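Local coordinates for protein Pbp related beta-lactamase (PDB 2QMI) that probably hydrolyses peptide substrates as a serine peptidase of the penicillin-binding protein and beta-lactamase family, working as a self-compartmentalizing octamer, at residues A[424-429]-A[435-440]; A[375-380]-A[442-447]; A[11-16]-A[362-367]; A[338-343]-A[355-360]; A[280-285]-A[289-294]. All blocks are in the same frame, centred on the assembly; numbering follows the deposited sequence.

Contact 1 of 5, residues A[424-429]-A[435-440]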
# COMPACT_ATOMS: atom_id res chain seq x y z
N MET A 424 5.99 -22.30 33.78
CA MET A 424 6.90 -23.10 32.97
C MET A 424 8.16 -22.24 32.78
O MET A 424 8.06 -21.05 32.45
CB MET A 424 6.24 -23.42 31.63
CG MET A 424 6.98 -24.44 30.79
SD MET A 424 5.98 -25.00 29.38
CE MET A 424 6.34 -23.66 28.16
N TYR A 425 9.34 -22.81 32.97
CA TYR A 425 10.57 -22.03 32.88
C TYR A 425 11.43 -22.12 31.63
O TYR A 425 11.41 -23.12 30.90
CB TYR A 425 11.47 -22.33 34.08
CG TYR A 425 10.79 -22.22 35.42
CD1 TYR A 425 9.81 -23.15 35.81
CD2 TYR A 425 11.16 -21.22 36.32
CE1 TYR A 425 9.22 -23.08 37.07
CE2 TYR A 425 10.57 -21.14 37.59
CZ TYR A 425 9.60 -22.07 37.95
OH TYR A 425 9.05 -22.01 39.22
N ALA A 426 12.21 -21.07 31.42
CA ALA A 426 13.16 -20.97 30.32
C ALA A 426 14.48 -20.58 30.98
O ALA A 426 14.49 -19.97 32.05
CB ALA A 426 12.72 -19.89 29.33
N GLU A 427 15.60 -20.95 30.36
CA GLU A 427 16.92 -20.62 30.91
C GLU A 427 17.87 -20.12 29.84
O GLU A 427 17.98 -20.72 28.77
CB GLU A 427 17.55 -21.84 31.61
CG GLU A 427 16.87 -22.26 32.90
CD GLU A 427 15.88 -23.39 32.70
OE1 GLU A 427 16.28 -24.48 32.23
OE2 GLU A 427 14.68 -23.20 33.03
N PHE A 428 18.54 -19.01 30.13
CA PHE A 428 19.50 -18.40 29.23
C PHE A 428 20.89 -18.58 29.82
O PHE A 428 21.13 -18.18 30.96
CB PHE A 428 19.20 -16.90 29.08
CG PHE A 428 18.00 -16.60 28.24
CD1 PHE A 428 18.09 -16.60 26.85
CD2 PHE A 428 16.77 -16.32 28.83
CE1 PHE A 428 16.97 -16.33 26.06
CE2 PHE A 428 15.65 -16.05 28.05
CZ PHE A 428 15.75 -16.06 26.67
N TYR A 429 21.80 -19.19 29.06
CA TYR A 429 23.17 -19.38 29.52
C TYR A 429 24.11 -18.49 28.71
O TYR A 429 24.35 -18.75 27.53
CB TYR A 429 23.59 -20.85 29.38
CG TYR A 429 22.82 -21.83 30.26
CD1 TYR A 429 21.58 -22.32 29.87
CD2 TYR A 429 23.34 -22.25 31.49
CE1 TYR A 429 20.85 -23.20 30.69
CE2 TYR A 429 22.64 -23.13 32.31
CZ TYR A 429 21.39 -23.60 31.91
OH TYR A 429 20.70 -24.48 32.72
N VAL A 435 25.02 -17.45 23.58
CA VAL A 435 23.94 -17.71 24.55
C VAL A 435 23.10 -18.95 24.21
O VAL A 435 22.63 -19.09 23.08
CB VAL A 435 22.99 -16.49 24.65
CG1 VAL A 435 21.82 -16.80 25.57
CG2 VAL A 435 23.76 -15.28 25.16
N ASP A 436 22.92 -19.83 25.19
CA ASP A 436 22.11 -21.04 25.01
C ASP A 436 20.76 -20.87 25.70
O ASP A 436 20.71 -20.58 26.90
CB ASP A 436 22.78 -22.27 25.63
CG ASP A 436 24.04 -22.69 24.90
OD1 ASP A 436 25.14 -22.22 25.30
OD2 ASP A 436 23.93 -23.47 23.94
N LEU A 437 19.69 -21.05 24.95
CA LEU A 437 18.34 -20.94 25.50
C LEU A 437 17.73 -22.34 25.61
O LEU A 437 17.66 -23.08 24.64
CB LEU A 437 17.46 -20.05 24.62
CG LEU A 437 15.96 -20.05 24.94
CD1 LEU A 437 15.73 -19.70 26.40
CD2 LEU A 437 15.25 -19.06 24.05
N ILE A 438 17.30 -22.70 26.81
CA ILE A 438 16.68 -24.00 27.04
C ILE A 438 15.24 -23.70 27.43
O ILE A 438 14.99 -23.19 28.52
CB ILE A 438 17.33 -24.78 28.20
CG1 ILE A 438 18.84 -24.93 27.99
CG2 ILE A 438 16.64 -26.13 28.35
CD1 ILE A 438 19.23 -25.72 26.75
N PHE A 439 14.30 -24.01 26.55
CA PHE A 439 12.89 -23.75 26.83
C PHE A 439 12.04 -25.00 26.59
O PHE A 439 11.82 -25.42 25.45
CB PHE A 439 12.40 -22.58 25.98
CG PHE A 439 10.98 -22.20 26.24
CD1 PHE A 439 10.55 -21.91 27.53
CD2 PHE A 439 10.07 -22.13 25.19
CE1 PHE A 439 9.22 -21.57 27.77
CE2 PHE A 439 8.74 -21.79 25.42
CZ PHE A 439 8.31 -21.50 26.72
N GLU A 440 11.54 -25.56 27.69
CA GLU A 440 10.74 -26.78 27.66
C GLU A 440 11.51 -27.89 26.94
O GLU A 440 12.53 -28.36 27.46
CB GLU A 440 9.38 -26.55 26.99
CG GLU A 440 8.46 -27.78 27.12
CD GLU A 440 7.83 -28.19 25.79
OE1 GLU A 440 8.49 -28.03 24.74
OE2 GLU A 440 6.68 -28.69 25.81
O HOH W 1 26.45 -20.38 26.65
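Strands 424-429 and 435-439 run antiparallel, their axes 4.5 Å apart and their directions 168° from each other, with E427-I438 and Y429-D436 as hydrogen-bonded pairs. In the first pair I438 N donates to E427 O at 2.9 Å, nearly straight at 166°; in the second Y429 N reaches D436 O at 2.8 Å. F428 and L437, a non-hydrogen-bonded pair, lie side by side on the face they share with A426 and F439. L437 CD1 sits over the F428 ring, 3.7 Å from its centroid and 17° off the normal, which makes a CH-pi contact. V435 CG1 meets the same ring at its edge, 3.9 Å from F428 CD1. L437 CG stands anti to the backbone N, and from there its two methyls reach the ring. Farther along, A426 CB lies 3.5 Å from F439 CD1. On the other face Y429 CE1 packs on I438 CG1 at 3.8 Å, and R157 of a second subunit packs on E427 and I438. One water donates to both Y429 O and D436 OD1, while D436 OD2 pairs with R443. These strands form a beta hairpin in the closed eight-stranded antiparallel barrel of the octamerisation domain.

Contact 2 of 5, residues A[375-380]-A[442-447]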
# COMPACT_ATOMS: atom_id res chain seq x y z
N GLY A 375 19.89 -25.18 12.47
CA GLY A 375 18.90 -24.26 11.92
C GLY A 375 17.50 -24.73 11.57
O GLY A 375 16.87 -24.16 10.68
N THR A 376 16.99 -25.75 12.27
CA THR A 376 15.64 -26.24 11.98
C THR A 376 14.56 -25.21 12.31
O THR A 376 13.71 -24.90 11.47
CB THR A 376 15.32 -27.52 12.77
OG1 THR A 376 15.64 -27.32 14.15
CG2 THR A 376 16.11 -28.70 12.21
N ILE A 377 14.59 -24.69 13.53
CA ILE A 377 13.60 -23.69 13.95
C ILE A 377 14.29 -22.39 14.32
O ILE A 377 15.41 -22.40 14.84
CB ILE A 377 12.74 -24.18 15.13
CG1 ILE A 377 13.64 -24.68 16.27
CG2 ILE A 377 11.81 -25.29 14.65
CD1 ILE A 377 12.87 -25.21 17.46
N LYS A 378 13.62 -21.27 14.05
CA LYS A 378 14.17 -19.94 14.33
C LYS A 378 13.31 -19.11 15.27
O LYS A 378 12.08 -19.03 15.10
CB LYS A 378 14.35 -19.17 13.01
CG LYS A 378 14.90 -19.98 11.86
CD LYS A 378 13.84 -20.89 11.25
CE LYS A 378 14.45 -21.82 10.20
NZ LYS A 378 15.13 -21.05 9.13
N PHE A 379 13.97 -18.47 16.23
CA PHE A 379 13.30 -17.62 17.21
C PHE A 379 14.07 -16.32 17.41
O PHE A 379 15.27 -16.26 17.18
CB PHE A 379 13.25 -18.31 18.57
CG PHE A 379 12.34 -19.50 18.63
CD1 PHE A 379 11.04 -19.36 19.12
CD2 PHE A 379 12.78 -20.75 18.22
CE1 PHE A 379 10.20 -20.47 19.21
CE2 PHE A 379 11.94 -21.86 18.30
CZ PHE A 379 10.65 -21.72 18.80
N GLU A 380 13.37 -15.27 17.83
CA GLU A 380 14.03 -14.01 18.11
C GLU A 380 13.62 -13.54 19.50
O GLU A 380 12.44 -13.56 19.84
CB GLU A 380 13.68 -12.93 17.09
CG GLU A 380 14.15 -11.54 17.55
CD GLU A 380 14.82 -10.73 16.46
OE1 GLU A 380 14.10 -10.14 15.61
OE2 GLU A 380 16.08 -10.67 16.46
N TYR A 442 12.93 -27.66 23.75
CA TYR A 442 13.97 -27.19 22.84
C TYR A 442 15.26 -26.63 23.42
O TYR A 442 15.36 -26.28 24.60
CB TYR A 442 13.38 -26.13 21.92
CG TYR A 442 12.06 -26.49 21.27
CD1 TYR A 442 12.01 -27.32 20.15
CD2 TYR A 442 10.85 -25.96 21.74
CE1 TYR A 442 10.81 -27.61 19.52
CE2 TYR A 442 9.64 -26.25 21.11
CZ TYR A 442 9.63 -27.08 20.00
OH TYR A 442 8.45 -27.35 19.36
N ARG A 443 16.26 -26.55 22.55
CA ARG A 443 17.56 -25.95 22.85
C ARG A 443 17.75 -25.01 21.66
O ARG A 443 17.57 -25.42 20.51
CB ARG A 443 18.70 -26.97 22.87
CG ARG A 443 20.06 -26.26 22.97
CD ARG A 443 21.27 -27.21 22.99
NE ARG A 443 22.51 -26.46 23.15
CZ ARG A 443 23.72 -27.01 23.24
NH1 ARG A 443 23.87 -28.32 23.17
NH2 ARG A 443 24.79 -26.24 23.40
N LEU A 444 18.09 -23.76 21.94
CA LEU A 444 18.28 -22.76 20.89
C LEU A 444 19.57 -21.97 21.15
O LEU A 444 19.89 -21.65 22.30
CB LEU A 444 17.08 -21.81 20.87
CG LEU A 444 15.72 -22.49 20.67
CD1 LEU A 444 14.59 -21.54 21.03
CD2 LEU A 444 15.60 -22.95 19.22
N ILE A 445 20.30 -21.65 20.09
CA ILE A 445 21.55 -20.93 20.25
C ILE A 445 21.58 -19.63 19.46
O ILE A 445 21.45 -19.63 18.23
CB ILE A 445 22.75 -21.80 19.83
CG1 ILE A 445 22.72 -23.12 20.61
CG2 ILE A 445 24.07 -21.04 20.06
CD1 ILE A 445 23.76 -24.13 20.14
N LYS A 446 21.74 -18.52 20.17
CA LYS A 446 21.77 -17.18 19.58
C LYS A 446 22.73 -17.03 18.40
O LYS A 446 23.88 -17.45 18.48
CB LYS A 446 22.12 -16.16 20.66
CG LYS A 446 22.58 -14.80 20.13
CD LYS A 446 21.49 -13.74 20.22
CE LYS A 446 21.04 -13.55 21.66
NZ LYS A 446 22.21 -13.39 22.58
N SER A 447 22.25 -16.43 17.31
CA SER A 447 23.06 -16.18 16.12
C SER A 447 24.11 -15.09 16.41
O SER A 447 24.00 -14.01 15.79
CB SER A 447 22.19 -15.73 14.95
OG SER A 447 21.36 -16.77 14.47
OXT SER A 447 25.02 -15.33 17.24
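I377 meets Y442 and L444 through the outer half of its side chain. From CB, the branch CG1 lies between the backbone N and the carbonyl carbon (chi1 52°), and chi2 at -179° then extends the chain fully towards strand 442-446. CG1 passes L444 CD2 at 3.9 Å. The tip, CD1, comes to 3.5 Å from Y442 CD1 and 3.8 Å from Y442 CE1, meeting the CD1-CE1 bond of the tyrosine ring obliquely, with the two side chains at about a right angle. That same CD1 also lies in the plane of the F379 ring, at its edge, so one methyl fills the angle between two aromatics. F379 completes the group: its CD2 is 3.4 Å from L444 CD1 and 3.7 Å from L444 CD2, both leucine methyls approaching the CD2 corner obliquely from the same side of the ring. The backbones are well separated, with the CA atoms of F379 and L444 8.0 Å apart, and strand 368-371 lies between the two strands in the closed barrel, with Y370 also touching L444. Y442 OH bonds to E118 of a second subunit. With no hydrogen bond across the segments, the contact depends on the shape and burial of I377, F379 and L444 in the barrel interior, while the tyrosine carries a polar end to the subunit interface.

Contact 3 of 5, residues A[11-16]-A[362-367]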
# COMPACT_ATOMS: atom_id res chain seq x y z
N VAL A 11 26.29 10.23 29.21
CA VAL A 11 26.36 10.37 27.76
C VAL A 11 25.98 9.09 27.02
O VAL A 11 25.46 9.14 25.90
CB VAL A 11 27.76 10.83 27.33
CG1 VAL A 11 27.86 10.86 25.81
CG2 VAL A 11 28.04 12.22 27.90
N GLU A 12 26.24 7.94 27.64
CA GLU A 12 25.93 6.66 27.03
C GLU A 12 24.42 6.40 27.08
O GLU A 12 23.85 5.84 26.14
CB GLU A 12 26.69 5.53 27.74
CG GLU A 12 28.21 5.72 27.76
CD GLU A 12 28.95 4.53 28.36
OE1 GLU A 12 28.65 4.15 29.51
OE2 GLU A 12 29.84 3.98 27.67
N LYS A 13 23.78 6.82 28.16
CA LYS A 13 22.34 6.62 28.30
C LYS A 13 21.57 7.52 27.34
O LYS A 13 20.57 7.09 26.75
CB LYS A 13 21.88 6.88 29.74
CG LYS A 13 22.24 5.74 30.69
CD LYS A 13 21.64 4.42 30.19
CE LYS A 13 22.06 3.24 31.03
NZ LYS A 13 21.58 1.96 30.44
N MET A 14 22.03 8.76 27.19
CA MET A 14 21.37 9.70 26.29
C MET A 14 21.46 9.22 24.84
O MET A 14 20.50 9.33 24.08
CB MET A 14 22.00 11.10 26.43
CG MET A 14 21.73 11.76 27.78
SD MET A 14 22.54 13.38 27.99
CE MET A 14 21.33 14.44 27.19
N ALA A 15 22.62 8.70 24.47
CA ALA A 15 22.80 8.18 23.11
C ALA A 15 21.86 6.99 22.89
O ALA A 15 21.06 6.97 21.96
CB ALA A 15 24.24 7.74 22.91
N GLU A 16 21.95 6.01 23.78
CA GLU A 16 21.13 4.81 23.70
C GLU A 16 19.62 5.02 23.72
O GLU A 16 18.90 4.42 22.93
CB GLU A 16 21.51 3.85 24.84
CG GLU A 16 20.39 2.88 25.21
CD GLU A 16 20.69 2.11 26.49
OE1 GLU A 16 21.69 1.36 26.49
OE2 GLU A 16 19.93 2.27 27.48
N ILE A 362 22.29 -6.95 31.79
CA ILE A 362 22.25 -8.41 31.65
C ILE A 362 21.19 -8.85 30.64
O ILE A 362 21.44 -9.73 29.82
CB ILE A 362 21.97 -9.10 33.02
CG1 ILE A 362 23.04 -8.70 34.04
CG2 ILE A 362 21.95 -10.61 32.85
CD1 ILE A 362 24.46 -8.83 33.53
N LEU A 363 20.00 -8.24 30.70
CA LEU A 363 18.93 -8.59 29.77
C LEU A 363 19.28 -8.26 28.32
O LEU A 363 18.84 -8.97 27.40
CB LEU A 363 17.65 -7.85 30.15
CG LEU A 363 16.98 -8.31 31.44
CD1 LEU A 363 15.89 -7.31 31.84
CD2 LEU A 363 16.40 -9.72 31.26
N LYS A 364 20.04 -7.19 28.10
CA LYS A 364 20.42 -6.82 26.74
C LYS A 364 21.18 -7.95 26.06
O LYS A 364 21.14 -8.08 24.84
CB LYS A 364 21.30 -5.57 26.72
CG LYS A 364 20.57 -4.23 26.76
CD LYS A 364 21.39 -3.15 26.03
CE LYS A 364 20.82 -1.74 26.22
NZ LYS A 364 21.13 -1.17 27.56
N LYS A 365 21.87 -8.75 26.85
CA LYS A 365 22.65 -9.87 26.32
C LYS A 365 21.80 -11.00 25.74
O LYS A 365 22.26 -11.76 24.89
CB LYS A 365 23.53 -10.46 27.43
CG LYS A 365 24.48 -9.49 28.13
CD LYS A 365 25.34 -10.28 29.12
CE LYS A 365 26.31 -9.40 29.92
NZ LYS A 365 27.06 -10.24 30.91
N VAL A 366 20.56 -11.09 26.21
CA VAL A 366 19.66 -12.15 25.79
C VAL A 366 18.89 -11.89 24.50
O VAL A 366 18.29 -12.82 23.94
CB VAL A 366 18.69 -12.47 26.97
CG1 VAL A 366 17.34 -12.92 26.48
CG2 VAL A 366 19.31 -13.54 27.86
N GLU A 367 18.92 -10.66 24.01
CA GLU A 367 18.22 -10.32 22.77
C GLU A 367 19.03 -10.81 21.57
O GLU A 367 20.26 -10.85 21.61
CB GLU A 367 18.01 -8.81 22.64
CG GLU A 367 17.20 -8.18 23.77
CD GLU A 367 17.02 -6.68 23.59
OE1 GLU A 367 18.04 -6.00 23.35
OE2 GLU A 367 15.87 -6.19 23.69
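A salt-bridge network on the protein surface joins helix 3-16 of the beta-lactamase-like part of the chain to the C-terminal part of helix 355-364, which leads into the octamerisation barrel. E16 and K364 make the direct link. K364 NZ donates to E16 OE1 at 2.8 Å, approaching from above the carboxylate plane, 43° out of it, and not along the plane of the group. The second oxygen, E16 OE2, is 3.6 Å from the same NZ, so the ammonium favours one oxygen. The two side chains come from opposite directions. The E16 chain is extended beyond CG, which itself is anti to the backbone N (chi1 156°), and this carries the carboxylate across a gap in which the nearest CA atoms, those of E16 and K364, are 12.0 Å apart. K364 is extended until its last bond, where chi4 at 77° turns NZ towards the glutamate and brings CE to 3.2 Å from E16 OE1. K13, one helical turn before E16, adds a weak salt bridge from its NZ to E16 OE2 at 3.4 Å. Its NZ is 4.3 Å from K364 NZ, and both ammonium groups also pair with OE1 of E360, so two lysines alternate with two carboxylates. This sharing probably offsets the proximity of like charges, including the carboxylates of E16 and E360. Only 84 Å² is buried between the segments, and long side chains do all the touching. The arrangement is a surface ionic network bridging two helices, here across the junction between the beta-lactamase-like domain and the barrel.

Contact 4 of 5, residues A[338-343]-A[355-360]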
# COMPACT_ATOMS: atom_id res chain seq x y z
N ALA A 338 19.74 10.19 38.99
CA ALA A 338 19.91 10.76 40.33
C ALA A 338 20.47 9.73 41.30
O ALA A 338 21.42 10.01 42.03
CB ALA A 338 18.57 11.28 40.84
N MET A 339 19.90 8.53 41.30
CA MET A 339 20.34 7.47 42.20
C MET A 339 21.76 6.98 41.90
O MET A 339 22.49 6.59 42.81
CB MET A 339 19.33 6.33 42.17
CG MET A 339 17.92 6.80 42.52
SD MET A 339 16.64 5.53 42.47
CE MET A 339 15.51 6.10 43.73
N TYR A 340 22.17 7.04 40.63
CA TYR A 340 23.50 6.63 40.23
C TYR A 340 24.51 7.57 40.90
O TYR A 340 25.55 7.14 41.42
CB TYR A 340 23.64 6.74 38.70
CG TYR A 340 24.85 6.04 38.11
CD1 TYR A 340 24.76 4.75 37.61
CD2 TYR A 340 26.09 6.70 38.03
CE1 TYR A 340 25.87 4.11 37.03
CE2 TYR A 340 27.20 6.07 37.45
CZ TYR A 340 27.08 4.78 36.95
OH TYR A 340 28.15 4.17 36.34
N ALA A 341 24.21 8.87 40.89
CA ALA A 341 25.07 9.87 41.50
C ALA A 341 25.07 9.68 43.02
O ALA A 341 26.13 9.65 43.65
CB ALA A 341 24.60 11.27 41.13
N LEU A 342 23.88 9.55 43.61
CA LEU A 342 23.78 9.35 45.05
C LEU A 342 24.62 8.16 45.50
O LEU A 342 25.32 8.24 46.51
CB LEU A 342 22.32 9.15 45.46
CG LEU A 342 21.43 10.39 45.35
CD1 LEU A 342 19.97 10.01 45.48
CD2 LEU A 342 21.83 11.39 46.41
N ALA A 343 24.55 7.06 44.75
CA ALA A 343 25.33 5.87 45.08
C ALA A 343 26.82 6.17 45.10
O ALA A 343 27.54 5.75 46.02
CB ALA A 343 25.04 4.77 44.07
N PRO A 355 19.45 -2.21 41.19
CA PRO A 355 18.78 -3.22 40.36
C PRO A 355 18.46 -2.81 38.93
O PRO A 355 18.74 -3.56 37.99
CB PRO A 355 17.54 -3.59 41.18
CG PRO A 355 17.32 -2.39 42.06
CD PRO A 355 18.71 -2.00 42.45
N PHE A 356 17.88 -1.62 38.75
CA PHE A 356 17.53 -1.18 37.41
C PHE A 356 18.73 -1.02 36.48
O PHE A 356 18.57 -0.90 35.27
CB PHE A 356 16.72 0.14 37.43
CG PHE A 356 17.25 1.18 38.39
CD1 PHE A 356 16.68 1.35 39.65
CD2 PHE A 356 18.29 2.03 38.02
CE1 PHE A 356 17.12 2.35 40.51
CE2 PHE A 356 18.75 3.04 38.88
CZ PHE A 356 18.16 3.19 40.12
N ILE A 357 19.94 -1.04 37.04
CA ILE A 357 21.13 -0.89 36.21
C ILE A 357 21.75 -2.20 35.72
O ILE A 357 22.05 -2.33 34.53
CB ILE A 357 22.20 -0.05 36.93
CG1 ILE A 357 21.63 1.34 37.24
CG2 ILE A 357 23.44 0.10 36.05
CD1 ILE A 357 22.58 2.27 37.93
N TYR A 358 21.96 -3.18 36.60
CA TYR A 358 22.54 -4.45 36.13
C TYR A 358 21.52 -5.32 35.39
O TYR A 358 21.88 -6.09 34.50
CB TYR A 358 23.17 -5.25 37.28
CG TYR A 358 22.32 -5.46 38.52
CD1 TYR A 358 22.28 -4.51 39.53
CD2 TYR A 358 21.61 -6.65 38.71
CE1 TYR A 358 21.56 -4.73 40.71
CE2 TYR A 358 20.88 -6.89 39.88
CZ TYR A 358 20.87 -5.92 40.88
OH TYR A 358 20.18 -6.14 42.05
N ARG A 359 20.25 -5.18 35.76
CA ARG A 359 19.20 -5.95 35.11
C ARG A 359 19.08 -5.55 33.64
O ARG A 359 18.89 -6.40 32.77
CB ARG A 359 17.88 -5.73 35.85
CG ARG A 359 16.65 -6.37 35.20
CD ARG A 359 15.54 -6.60 36.24
NE ARG A 359 15.16 -5.37 36.95
CZ ARG A 359 14.39 -4.42 36.45
NH1 ARG A 359 13.91 -4.54 35.22
NH2 ARG A 359 14.10 -3.34 37.17
N GLU A 360 19.20 -4.25 33.35
CA GLU A 360 19.09 -3.78 31.97
C GLU A 360 20.27 -4.27 31.13
O GLU A 360 20.10 -4.63 29.96
CB GLU A 360 19.06 -2.26 31.91
CG GLU A 360 18.75 -1.73 30.51
CD GLU A 360 19.47 -0.42 30.20
OE1 GLU A 360 20.72 -0.47 30.09
OE2 GLU A 360 18.79 0.63 30.07
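Helical segments 338-343 and 355-360 come nearest at Y340 and I357, whose CA atoms are 8.9 Å apart, and a helix 350-353 lies in the chain between them. Two residue pairs make the contact. In one, M339 SD approaches the F356 ring obliquely, nearest CZ at 3.6 Å and 4.8 Å from the centroid, with the direction 70° off the ring normal. This placing is a Met-aromatic contact. M339 CB joins it in the plane of that ring, 3.9 Å from F356 CZ. F356 has chi1 at 44°, with CG between the backbone N and the carbonyl carbon, and this directs the ring across to the methionine; Y336 stacks on it too. In the other pair the tip of I357, its CD1, meets the edge of the Y340 ring in plane, 3.3 Å from CD1 of the tyrosine, the side chains crossing at about a right angle. Y340 also stacks on F9, and its OH bonds to E351. All four side chains are buried and no hydrogen bond crosses between the segments. The cohesion is therefore apolar, a sulfur set obliquely to one ring and a methyl at the edge of another, and the tyrosine hydroxyl finds its polar partner on the short intervening helix.

Contact 5 of 5, residues A[280-285]-A[289-294]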
# COMPACT_ATOMS: atom_id res chain seq x y z
N GLY A 280 12.53 -1.62 48.88
CA GLY A 280 11.95 -2.29 50.04
C GLY A 280 10.57 -1.84 50.45
O GLY A 280 9.58 -2.16 49.79
N GLY A 281 10.48 -1.13 51.57
CA GLY A 281 9.19 -0.65 52.04
C GLY A 281 9.03 0.84 51.85
O GLY A 281 8.78 1.58 52.80
N GLU A 282 9.19 1.31 50.61
CA GLU A 282 9.02 2.74 50.36
C GLU A 282 7.56 3.13 50.56
O GLU A 282 6.66 2.34 50.29
CB GLU A 282 9.47 3.11 48.94
CG GLU A 282 9.39 2.01 47.92
CD GLU A 282 10.63 1.13 47.89
OE1 GLU A 282 11.74 1.67 47.68
OE2 GLU A 282 10.49 -0.09 48.07
N GLY A 283 7.34 4.34 51.06
CA GLY A 283 5.99 4.82 51.30
C GLY A 283 5.81 6.25 50.82
O GLY A 283 6.61 6.76 50.04
N TYR A 284 4.74 6.89 51.28
CA TYR A 284 4.45 8.26 50.88
C TYR A 284 4.26 9.16 52.09
O TYR A 284 3.57 8.81 53.04
CB TYR A 284 3.19 8.31 50.00
CG TYR A 284 3.19 9.45 48.99
CD1 TYR A 284 3.88 9.34 47.79
CD2 TYR A 284 2.51 10.65 49.26
CE1 TYR A 284 3.91 10.40 46.86
CE2 TYR A 284 2.53 11.71 48.34
CZ TYR A 284 3.23 11.58 47.15
OH TYR A 284 3.28 12.63 46.25
N GLY A 285 4.89 10.33 52.03
CA GLY A 285 4.77 11.32 53.09
C GLY A 285 3.91 12.44 52.53
O GLY A 285 2.83 12.19 52.03
N ILE A 289 8.14 11.00 48.30
CA ILE A 289 8.22 9.55 48.40
C ILE A 289 9.30 9.19 49.42
O ILE A 289 10.35 9.85 49.49
CB ILE A 289 8.55 8.92 47.03
CG1 ILE A 289 7.47 9.32 46.02
CG2 ILE A 289 8.63 7.41 47.15
CD1 ILE A 289 7.70 8.78 44.61
N ILE A 290 9.05 8.16 50.22
CA ILE A 290 10.01 7.77 51.25
C ILE A 290 10.68 6.43 50.93
O ILE A 290 10.00 5.46 50.63
CB ILE A 290 9.29 7.68 52.62
CG1 ILE A 290 8.43 8.94 52.82
CG2 ILE A 290 10.30 7.56 53.76
CD1 ILE A 290 9.19 10.25 52.65
N TYR A 291 12.01 6.41 50.99
CA TYR A 291 12.79 5.20 50.70
C TYR A 291 13.62 4.81 51.94
O TYR A 291 14.75 5.26 52.09
CB TYR A 291 13.78 5.45 49.54
CG TYR A 291 13.20 6.00 48.25
CD1 TYR A 291 12.96 5.16 47.15
CD2 TYR A 291 12.97 7.37 48.10
CE1 TYR A 291 12.53 5.69 45.92
CE2 TYR A 291 12.53 7.91 46.87
CZ TYR A 291 12.32 7.07 45.80
OH TYR A 291 11.92 7.61 44.60
N PRO A 292 13.06 3.97 52.83
CA PRO A 292 13.80 3.57 54.04
C PRO A 292 14.99 2.61 53.86
O PRO A 292 15.89 2.59 54.70
CB PRO A 292 12.70 2.97 54.92
CG PRO A 292 11.73 2.41 53.92
CD PRO A 292 11.66 3.51 52.89
N ASN A 293 15.00 1.85 52.78
CA ASN A 293 16.08 0.89 52.53
C ASN A 293 16.87 1.19 51.25
O ASN A 293 17.02 0.32 50.39
CB ASN A 293 15.49 -0.52 52.44
CG ASN A 293 14.71 -0.89 53.68
OD1 ASN A 293 13.61 -1.45 53.61
ND2 ASN A 293 15.28 -0.59 54.85
N PHE A 294 17.38 2.41 51.13
CA PHE A 294 18.15 2.79 49.95
C PHE A 294 19.65 2.71 50.21
O PHE A 294 20.27 3.70 50.60
CB PHE A 294 17.80 4.22 49.53
CG PHE A 294 18.57 4.70 48.33
CD1 PHE A 294 18.29 4.20 47.06
CD2 PHE A 294 19.58 5.64 48.47
CE1 PHE A 294 19.01 4.63 45.95
CE2 PHE A 294 20.31 6.08 47.36
CZ PHE A 294 20.02 5.57 46.10
O HOH W 2 13.51 1.78 50.42
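G283 and I290 form a hydrogen-bonded antiparallel pair. The bond from I290 N to G283 O, 2.8 Å, is almost straight at 175°, although the donor stands well above the carbonyl plane; G283 N returns a bond to I290 O at 2.9 Å. Beyond this pair, E282 OE2 receives G280 N at 2.7 Å on the syn side of its carboxylate. The glutamate thus folds back on its own loop, bent at chi2 (-87°), and F279 N bonds to its other oxygen. A water links the segments here, accepting from N293 N at 2.8 Å and giving a long bond to E282 OE1. Strands 283-284 and 289-291 make a short beta hairpin in the antiparallel sheet of the beta-lactamase-like domain, between strands 272-273 and 297-305. Within it Y284 lies beside I289, a non-hydrogen-bonded pair, and I289 CG1 packs 3.8 Å from Y284 CE1. Y284 OH bonds to H302 and its side chain touches Y160; these two fit the K(T/S)G- and (S/Y)xN-type elements that accompany SxxK in this family, which would put Y284 probably beside the active site. At the other end P292 CG lies 3.3 Å from G281 O, where the chain turns a corner. E282 OE1 approaches the Y291 ring, the carboxylate and ring planes 81° apart, and I289 CG2 lies over one face of that ring, offset toward the rim.

How the contacts relate
Contacts 1 and 2 belong to the same barrel and are joined where their neighbouring strands 434-439 and 442-446 pair: L437 N probably hydrogen-bonds to L444 O. Contact 1 is a backbone-bonded hairpin, whereas contact 2 is buried side-chain packing between strands that are not neighbours. Contacts 3 and 4 both use helix 355-364, one at the surface through charges, the other in the core through rings and methyls; E360 of contact 4 completes the network of contact 3. Contact 5, a partly buried hairpin, meets contact 4 where M339 packs on Y291. K446 and K365 tie contact 2 to contact 3, whereas contacts 2 and 5 stand about 43 Å apart between centres.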